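Local atomic coordinates of dimethyl-sulfide monooxygenase (Hyphomicrobium sulfonivorans, PDB entry 6AK1), a protein that oxidises dimethyl sulfide to methanethiol and formaldehyde with O2 and NADH, using FMN, as the large subunit of a two-component flavin monooxygenase. Residues Y158-D162 and R232-F236; A238-E242 and A267-S271; T258-R262 and R272-I277. One frame throughout, in Å; residues are numbered along the deposited sequence.

All three contacts lie in the TIM barrel of a luciferase-like monooxygenase. Interactions 1 and 2 share helix 232-240: its N-terminal part packs on helix 157-174, and its C-terminal end receives Arg270. Their centres are about 12 Å apart. Interactions 2 and 3 are closer, with centres about 8 Å apart, and they touch. Glu242 O lies 2.9 Å from Lys276 N, a probable backbone hydrogen bond from the start of strand 276-284 to the residue just before strand 243-246, its parallel neighbour, and Ala238 O lies 3.7 Å from Ile275 CD1. Interactions 1 and 3 do not touch; their nearest atoms are about 7 Å apart. Interaction 1 is at the probable FMN site, since it contains Tyr158, an FMN-binding residue by similarity.

Interaction 1. Residues Y158-D162 and R232-F236; sequences YEMAD and RGSKF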
loop_
_atom_site.group_PDB
_atom_site.type_symbol
_atom_site.label_atom_id
_atom_site.label_comp_id
_atom_site.label_asym_id
_atom_site.label_seq_id
_atom_site.Cartn_x
_atom_site.Cartn_y
_atom_site.Cartn_z
ATOM N N TYR A 158 18.318 1.564 -6.987
ATOM C CA TYR A 158 17.695 2.790 -6.496
ATOM C C TYR A 158 17.976 3.990 -7.384
ATOM O O TYR A 158 17.164 4.918 -7.431
ATOM C CB TYR A 158 18.130 3.055 -5.055
ATOM C CG TYR A 158 17.353 2.181 -4.101
ATOM C CD1 TYR A 158 16.006 2.424 -3.866
ATOM C CD2 TYR A 158 17.951 1.083 -3.475
ATOM C CE1 TYR A 158 15.276 1.616 -3.018
ATOM C CE2 TYR A 158 17.226 0.271 -2.623
ATOM C CZ TYR A 158 15.886 0.543 -2.399
ATOM O OH TYR A 158 15.140 -0.245 -1.555
ATOM N N GLU A 159 19.101 3.991 -8.100
ATOM C CA GLU A 159 19.287 4.959 -9.175
ATOM C C GLU A 159 18.266 4.722 -10.286
ATOM O O GLU A 159 17.700 5.668 -10.849
ATOM C CB GLU A 159 20.720 4.858 -9.715
ATOM C CG GLU A 159 21.781 5.707 -8.984
ATOM C CD GLU A 159 21.710 5.623 -7.465
ATOM O OE1 GLU A 159 21.472 6.685 -6.827
ATOM O OE2 GLU A 159 21.891 4.509 -6.906
ATOM N N MET A 160 18.026 3.458 -10.613
ATOM C CA MET A 160 16.979 3.107 -11.559
ATOM C C MET A 160 15.624 3.588 -11.070
ATOM O O MET A 160 14.863 4.209 -11.819
ATOM C CB MET A 160 16.968 1.595 -11.759
ATOM C CG MET A 160 16.903 1.153 -13.192
ATOM S SD MET A 160 17.124 -0.629 -13.310
ATOM C CE MET A 160 18.743 -0.837 -12.540
ATOM N N ALA A 161 15.315 3.315 -9.801
ATOM C CA ALA A 161 14.013 3.676 -9.255
ATOM C C ALA A 161 13.824 5.190 -9.225
ATOM O O ALA A 161 12.714 5.686 -9.456
ATOM C CB ALA A 161 13.854 3.072 -7.857
ATOM N N ASP A 162 14.894 5.943 -8.941
ATOM C CA ASP A 162 14.801 7.405 -8.957
ATOM C C ASP A 162 14.402 7.909 -10.337
ATOM O O ASP A 162 13.543 8.786 -10.470
ATOM C CB ASP A 162 16.137 8.044 -8.559
ATOM C CG ASP A 162 16.361 8.087 -7.055
ATOM O OD1 ASP A 162 15.386 8.202 -6.277
ATOM O OD2 ASP A 162 17.544 8.032 -6.649
ATOM N N ARG A 232 19.865 2.532 1.851
ATOM C CA ARG A 232 19.643 3.334 0.672
ATOM C C ARG A 232 18.162 3.489 0.335
ATOM O O ARG A 232 17.725 4.535 -0.048
ATOM C CB ARG A 232 20.470 2.824 -0.505
ATOM C CG ARG A 232 20.189 3.489 -1.837
ATOM C CD ARG A 232 20.624 4.936 -1.887
ATOM N NE ARG A 232 20.463 5.501 -3.201
ATOM C CZ ARG A 232 19.416 6.198 -3.583
ATOM N NH1 ARG A 232 18.455 6.411 -2.745
ATOM N NH2 ARG A 232 19.336 6.673 -4.796
ATOM N N GLY A 233 17.408 2.427 0.503
ATOM C CA GLY A 233 15.976 2.519 0.255
ATOM C C GLY A 233 15.240 3.465 1.189
ATOM O O GLY A 233 14.116 3.872 0.878
ATOM N N SER A 234 15.836 3.814 2.337
ATOM C CA SER A 234 15.192 4.768 3.236
ATOM C C SER A 234 15.201 6.173 2.654
ATOM O O SER A 234 14.306 6.973 2.955
ATOM C CB SER A 234 15.879 4.753 4.605
ATOM O OG SER A 234 17.158 5.368 4.537
ATOM N N LYS A 235 16.197 6.497 1.824
ATOM C CA LYS A 235 16.211 7.806 1.180
ATOM C C LYS A 235 15.171 7.870 0.068
ATOM O O LYS A 235 14.461 8.871 -0.068
ATOM C CB LYS A 235 17.609 8.121 0.636
ATOM C CG LYS A 235 18.644 8.522 1.701
ATOM C CD LYS A 235 19.432 9.771 1.260
ATOM C CE LYS A 235 20.289 10.353 2.399
ATOM N NZ LYS A 235 20.292 11.861 2.428
ATOM N N PHE A 236 15.067 6.801 -0.724
ATOM C CA PHE A 236 14.044 6.715 -1.759
ATOM C C PHE A 236 12.646 6.896 -1.174
ATOM O O PHE A 236 11.834 7.663 -1.703
ATOM C CB PHE A 236 14.164 5.372 -2.481
ATOM C CG PHE A 236 13.201 5.206 -3.616
ATOM C CD1 PHE A 236 13.295 6.013 -4.748
ATOM C CD2 PHE A 236 12.209 4.232 -3.568
ATOM C CE1 PHE A 236 12.406 5.858 -5.803
ATOM C CE2 PHE A 236 11.316 4.071 -4.632
ATOM C CZ PHE A 236 11.418 4.893 -5.743
HETATM O O HOH W 1 16.331 8.253 -3.468
#
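Two helices of the TIM barrel, 157-174 and 232-240, run side by side here. The axes of the two short segments are almost parallel, at 6°, and 10.6 Å apart. Arg232 is the centre of a salt-bridge network. Arg232 NH2 donates to Glu159 OE1 and to Asp162 OD2, each at 2.9 Å, so one nitrogen serves two carboxylates one turn apart on the facing helix. Both acceptors lie near the guanidinium plane, while Tyr158 CB sits over one of its faces. Asp162 OD1 is satisfied by a water that donates to it at 3.0 Å. The same water accepts from Arg232 NH1 at 2.9 Å. The Tyr158 ring packs with one face on the start of helix 232-240, with its CZ 3.3 Å from Gly233 CA. A CB on Gly233 would clash with Tyr158 OH, so glycine suits this position. Tyr158 is an FMN-binding residue by similarity, and Ser230, another, lies two residues before Arg232 in the sequence. The contact therefore probably borders the flavin site. Deeper in, Phe236 meets Tyr158 obliquely and takes Ala161 over one ring face in a CH-pi contact, with Ala161 CB 4.0 Å from the ring centroid.

Interaction 2. Residues A238-E242 and A267-S271; sequences ASNAE and AAGRS
The side chain of Arg270 donates three hydrogen bonds to backbone carbonyls at the end of helix 232-240. NH1 of Arg270 reaches Ala238 O at 2.7 Å and Ala241 O at 2.9 Å. Arg270 NH2 also reaches Ala241 O, at 2.8 Å. Ala241 O is thus held by both terminal nitrogens, and both acceptors lie near the guanidinium plane. Ser239 O is 3.2 Å from Arg270 NH1, but the angle is too poor for a hydrogen bond. Arg270 CB points toward the helix end, and the side chain takes chi1 m, chi2 t and chi3 p. The arginine side chain thus bridges the carbonyls of the last helical turn and of the first residue beyond it.

The segment 238-242 is helical through Asn240. Ala241 then leaves helical angles, with phi/psi -67/132, and its carbonyl turns to the arginine. The segment 267-271 leaves helix 251-267 through a Schellman motif. Gly269 is its C-prime residue, with phi/psi 92/14. Arg270 N bonds to Ala265 O and Gly269 N to Glu266 O. Arg270 itself is extended, at -115/178.

Packing is slight. The closest CA pair is Ser239 and Ala268, at 5.6 Å. Ala268 CB points toward the helix and lies 4.0 Å from Ser239 OG, which bonds to Lys235 O.

Asn240 reaches back to Tyr169 of helix 157-174. Glu242 forms a salt bridge with Arg432, and its backbone bonds to Ile224 and Lys276. The contact thus ties the loop between helix 251-267 and strand 276-284 to the turn that leads into strand 243-246.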
loop_
_atom_site.group_PDB
_atom_site.type_symbol
_atom_site.label_atom_id
_atom_site.label_comp_id
_atom_site.label_asym_id
_atom_site.label_seq_id
_atom_site.Cartn_x
_atom_site.Cartn_y
_atom_site.Cartn_z
ATOM N N ALA A 238 11.724 8.238 1.853
ATOM C CA ALA A 238 11.519 9.543 2.478
ATOM C C ALA A 238 11.395 10.670 1.452
ATOM O O ALA A 238 10.709 11.672 1.705
ATOM C CB ALA A 238 12.663 9.840 3.452
ATOM N N SER A 239 12.063 10.546 0.303
ATOM C CA SER A 239 11.920 11.583 -0.718
ATOM C C SER A 239 10.524 11.575 -1.346
ATOM O O SER A 239 9.951 12.638 -1.594
ATOM C CB SER A 239 12.989 11.412 -1.797
ATOM O OG SER A 239 14.270 11.334 -1.215
ATOM N N ASN A 240 9.947 10.402 -1.599
ATOM C CA ASN A 240 8.752 10.339 -2.443
ATOM C C ASN A 240 7.450 10.084 -1.695
ATOM O O ASN A 240 6.405 10.556 -2.144
ATOM C CB ASN A 240 8.918 9.246 -3.503
ATOM C CG ASN A 240 10.010 9.559 -4.485
ATOM O OD1 ASN A 240 9.834 10.385 -5.382
ATOM N ND2 ASN A 240 11.156 8.920 -4.313
ATOM N N ALA A 241 7.486 9.362 -0.575
ATOM C CA ALA A 241 6.265 8.868 0.050
ATOM C C ALA A 241 5.420 10.007 0.599
ATOM O O ALA A 241 5.925 10.899 1.284
ATOM C CB ALA A 241 6.597 7.878 1.172
ATOM N N GLU A 242 4.128 9.982 0.288
ATOM C CA GLU A 242 3.164 10.761 1.050
ATOM C C GLU A 242 2.489 9.939 2.138
ATOM O O GLU A 242 2.101 10.496 3.166
ATOM C CB GLU A 242 2.118 11.371 0.117
ATOM C CG GLU A 242 2.743 12.211 -0.998
ATOM C CD GLU A 242 1.725 12.709 -2.019
ATOM O OE1 GLU A 242 1.201 13.834 -1.848
ATOM O OE2 GLU A 242 1.450 11.960 -2.990
ATOM N N ALA A 267 15.527 15.862 5.970
ATOM C CA ALA A 267 16.777 15.785 5.219
ATOM C C ALA A 267 16.542 15.915 3.717
ATOM O O ALA A 267 17.416 16.410 2.992
ATOM C CB ALA A 267 17.494 14.473 5.533
ATOM N N ALA A 268 15.366 15.490 3.235
ATOM C CA ALA A 268 15.015 15.550 1.822
ATOM C C ALA A 268 14.323 16.850 1.435
ATOM O O ALA A 268 13.852 16.965 0.304
ATOM C CB ALA A 268 14.122 14.359 1.441
ATOM N N GLY A 269 14.246 17.823 2.337
ATOM C CA GLY A 269 13.644 19.100 2.013
ATOM C C GLY A 269 12.165 19.217 2.307
ATOM O O GLY A 269 11.528 20.168 1.838
ATOM N N ARG A 270 11.598 18.292 3.070
ATOM C CA ARG A 270 10.170 18.266 3.350
ATOM C C ARG A 270 9.939 18.519 4.839
ATOM O O ARG A 270 10.883 18.681 5.619
ATOM C CB ARG A 270 9.581 16.930 2.893
ATOM C CG ARG A 270 10.056 16.487 1.507
ATOM C CD ARG A 270 9.602 15.046 1.179
ATOM N NE ARG A 270 8.146 14.913 1.035
ATOM C CZ ARG A 270 7.510 13.744 1.004
ATOM N NH1 ARG A 270 8.205 12.620 1.102
ATOM N NH2 ARG A 270 6.185 13.692 0.879
ATOM N N SER A 271 8.670 18.568 5.231
ATOM C CA SER A 271 8.289 18.720 6.630
ATOM C C SER A 271 8.188 17.364 7.321
ATOM O O SER A 271 8.005 16.325 6.683
ATOM C CB SER A 271 6.945 19.436 6.757
ATOM O OG SER A 271 6.983 20.680 6.111
#

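Interaction 3. Residues T258-R262 and R272-I277; sequences TTDIR and RDSIKI
Segment 258-262 is helical; segment 272-277 is a turn that becomes extended at Ile275 and a strand at 276-277. The closest CA pairs are Arg262-Arg272, 4.7 Å, and Thr258-Ile277, 7.4 Å. Arg272 lays its guanidinium against Arg262, with its NH2 3.6 Å from Arg262 CB, and its NH1 salt-bridges Glu266. The O of Arg272 accepts from Arg262 NH1 at 3.0 Å. Asp273 O takes Lys276 NZ at 2.9 Å. Ile275 O, also 3.0 Å from Arg262 NH1, receives a weak hydrogen bond. Ile275 CD1 lies 4.3 Å from Ile261 CG2. Ile277, chi1 m and chi2 t, puts CD1 3.6 Å from Ile261 CG2, 3.9 Å from Thr258 CB and over one guanidinium face of Arg262. Arg262 is m, t, t; its NH2 bonds to Gly390 O and salt-bridges Asp392. Such helix-on-strand packing is typical of the beta-alpha-beta crossover of a TIM barrel, here strand 243-246, helix 251-267 and strand 276-284.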
loop_
_atom_site.group_PDB
_atom_site.type_symbol
_atom_site.label_atom_id
_atom_site.label_comp_id
_atom_site.label_asym_id
_atom_site.label_seq_id
_atom_site.Cartn_x
_atom_site.Cartn_y
_atom_site.Cartn_z
ATOM N N THR A 258 9.604 6.029 13.578
ATOM C CA THR A 258 8.886 7.198 13.066
ATOM C C THR A 258 9.661 8.489 13.262
ATOM O O THR A 258 9.541 9.405 12.443
ATOM C CB THR A 258 7.506 7.327 13.722
ATOM O OG1 THR A 258 7.640 7.553 15.141
ATOM C CG2 THR A 258 6.692 6.062 13.467
ATOM N N THR A 259 10.435 8.592 14.347
ATOM C CA THR A 259 11.357 9.714 14.498
ATOM C C THR A 259 12.400 9.715 13.384
ATOM O O THR A 259 12.693 10.766 12.801
ATOM C CB THR A 259 12.033 9.656 15.875
ATOM O OG1 THR A 259 11.042 9.776 16.905
ATOM C CG2 THR A 259 13.064 10.767 16.029
ATOM N N ASP A 260 12.960 8.537 13.062
ATOM C CA ASP A 260 13.934 8.442 11.969
ATOM C C ASP A 260 13.324 8.824 10.622
ATOM O O ASP A 260 13.945 9.555 9.838
ATOM C CB ASP A 260 14.527 7.034 11.897
ATOM C CG ASP A 260 15.555 6.772 13.001
ATOM O OD1 ASP A 260 15.967 7.750 13.673
ATOM O OD2 ASP A 260 15.965 5.598 13.187
ATOM N N ILE A 261 12.117 8.327 10.324
ATOM C CA ILE A 261 11.486 8.632 9.038
ATOM C C ILE A 261 11.278 10.133 8.893
ATOM O O ILE A 261 11.556 10.711 7.835
ATOM C CB ILE A 261 10.161 7.853 8.882
ATOM C CG1 ILE A 261 10.438 6.399 8.495
ATOM C CG2 ILE A 261 9.225 8.537 7.883
ATOM C CD1 ILE A 261 9.269 5.463 8.765
ATOM N N ARG A 262 10.813 10.793 9.962
ATOM C CA ARG A 262 10.568 12.232 9.875
ATOM C C ARG A 262 11.874 13.034 9.856
ATOM O O ARG A 262 11.905 14.136 9.294
ATOM C CB ARG A 262 9.652 12.682 11.018
ATOM C CG ARG A 262 8.287 11.966 11.031
ATOM C CD ARG A 262 7.255 12.621 11.964
ATOM N NE ARG A 262 6.178 11.695 12.308
ATOM C CZ ARG A 262 5.112 11.452 11.547
ATOM N NH1 ARG A 262 4.963 12.067 10.375
ATOM N NH2 ARG A 262 4.201 10.577 11.951
ATOM N N ARG A 272 8.266 17.395 8.656
ATOM C CA ARG A 272 8.091 16.172 9.428
ATOM C C ARG A 272 6.687 15.596 9.260
ATOM O O ARG A 272 6.503 14.377 9.364
ATOM C CB ARG A 272 8.398 16.438 10.902
ATOM C CG ARG A 272 9.781 17.022 11.121
ATOM C CD ARG A 272 10.124 17.143 12.607
ATOM N NE ARG A 272 10.305 15.846 13.254
ATOM C CZ ARG A 272 11.411 15.113 13.157
ATOM N NH1 ARG A 272 12.438 15.542 12.431
ATOM N NH2 ARG A 272 11.495 13.947 13.776
ATOM N N ASP A 273 5.691 16.441 8.991
ATOM C CA ASP A 273 4.324 15.982 8.798
ATOM C C ASP A 273 3.957 15.796 7.324
ATOM O O ASP A 273 2.778 15.637 7.005
ATOM C CB ASP A 273 3.342 16.945 9.480
ATOM C CG ASP A 273 3.350 18.339 8.868
ATOM O OD1 ASP A 273 4.326 18.688 8.172
ATOM O OD2 ASP A 273 2.372 19.093 9.087
ATOM N N SER A 274 4.938 15.810 6.423
ATOM C CA SER A 274 4.681 15.603 5.003
ATOM C C SER A 274 4.389 14.147 4.671
ATOM O O SER A 274 3.777 13.868 3.633
ATOM C CB SER A 274 5.881 16.071 4.173
ATOM O OG SER A 274 6.021 17.484 4.227
ATOM N N ILE A 275 4.819 13.224 5.524
ATOM C CA ILE A 275 4.623 11.796 5.328
ATOM C C ILE A 275 3.680 11.313 6.412
ATOM O O ILE A 275 3.915 11.567 7.599
ATOM C CB ILE A 275 5.955 11.029 5.393
ATOM C CG1 ILE A 275 6.993 11.674 4.469
ATOM C CG2 ILE A 275 5.750 9.549 5.072
ATOM C CD1 ILE A 275 8.359 10.972 4.497
ATOM N N LYS A 276 2.619 10.625 6.015
ATOM C CA LYS A 276 1.723 9.987 6.962
ATOM C C LYS A 276 2.163 8.540 7.102
ATOM O O LYS A 276 2.381 7.862 6.096
ATOM C CB LYS A 276 0.275 10.088 6.494
ATOM C CG LYS A 276 -0.118 11.487 6.078
ATOM C CD LYS A 276 0.054 12.462 7.228
ATOM C CE LYS A 276 -0.002 13.901 6.723
ATOM N NZ LYS A 276 0.068 14.897 7.832
ATOM N N ILE A 277 2.335 8.082 8.341
ATOM C CA ILE A 277 2.961 6.794 8.617
ATOM C C ILE A 277 1.887 5.817 9.094
ATOM O O ILE A 277 1.190 6.068 10.084
ATOM C CB ILE A 277 4.097 6.933 9.643
ATOM C CG1 ILE A 277 5.159 7.912 9.120
ATOM C CG2 ILE A 277 4.708 5.583 9.936
ATOM C CD1 ILE A 277 6.325 8.153 10.063
#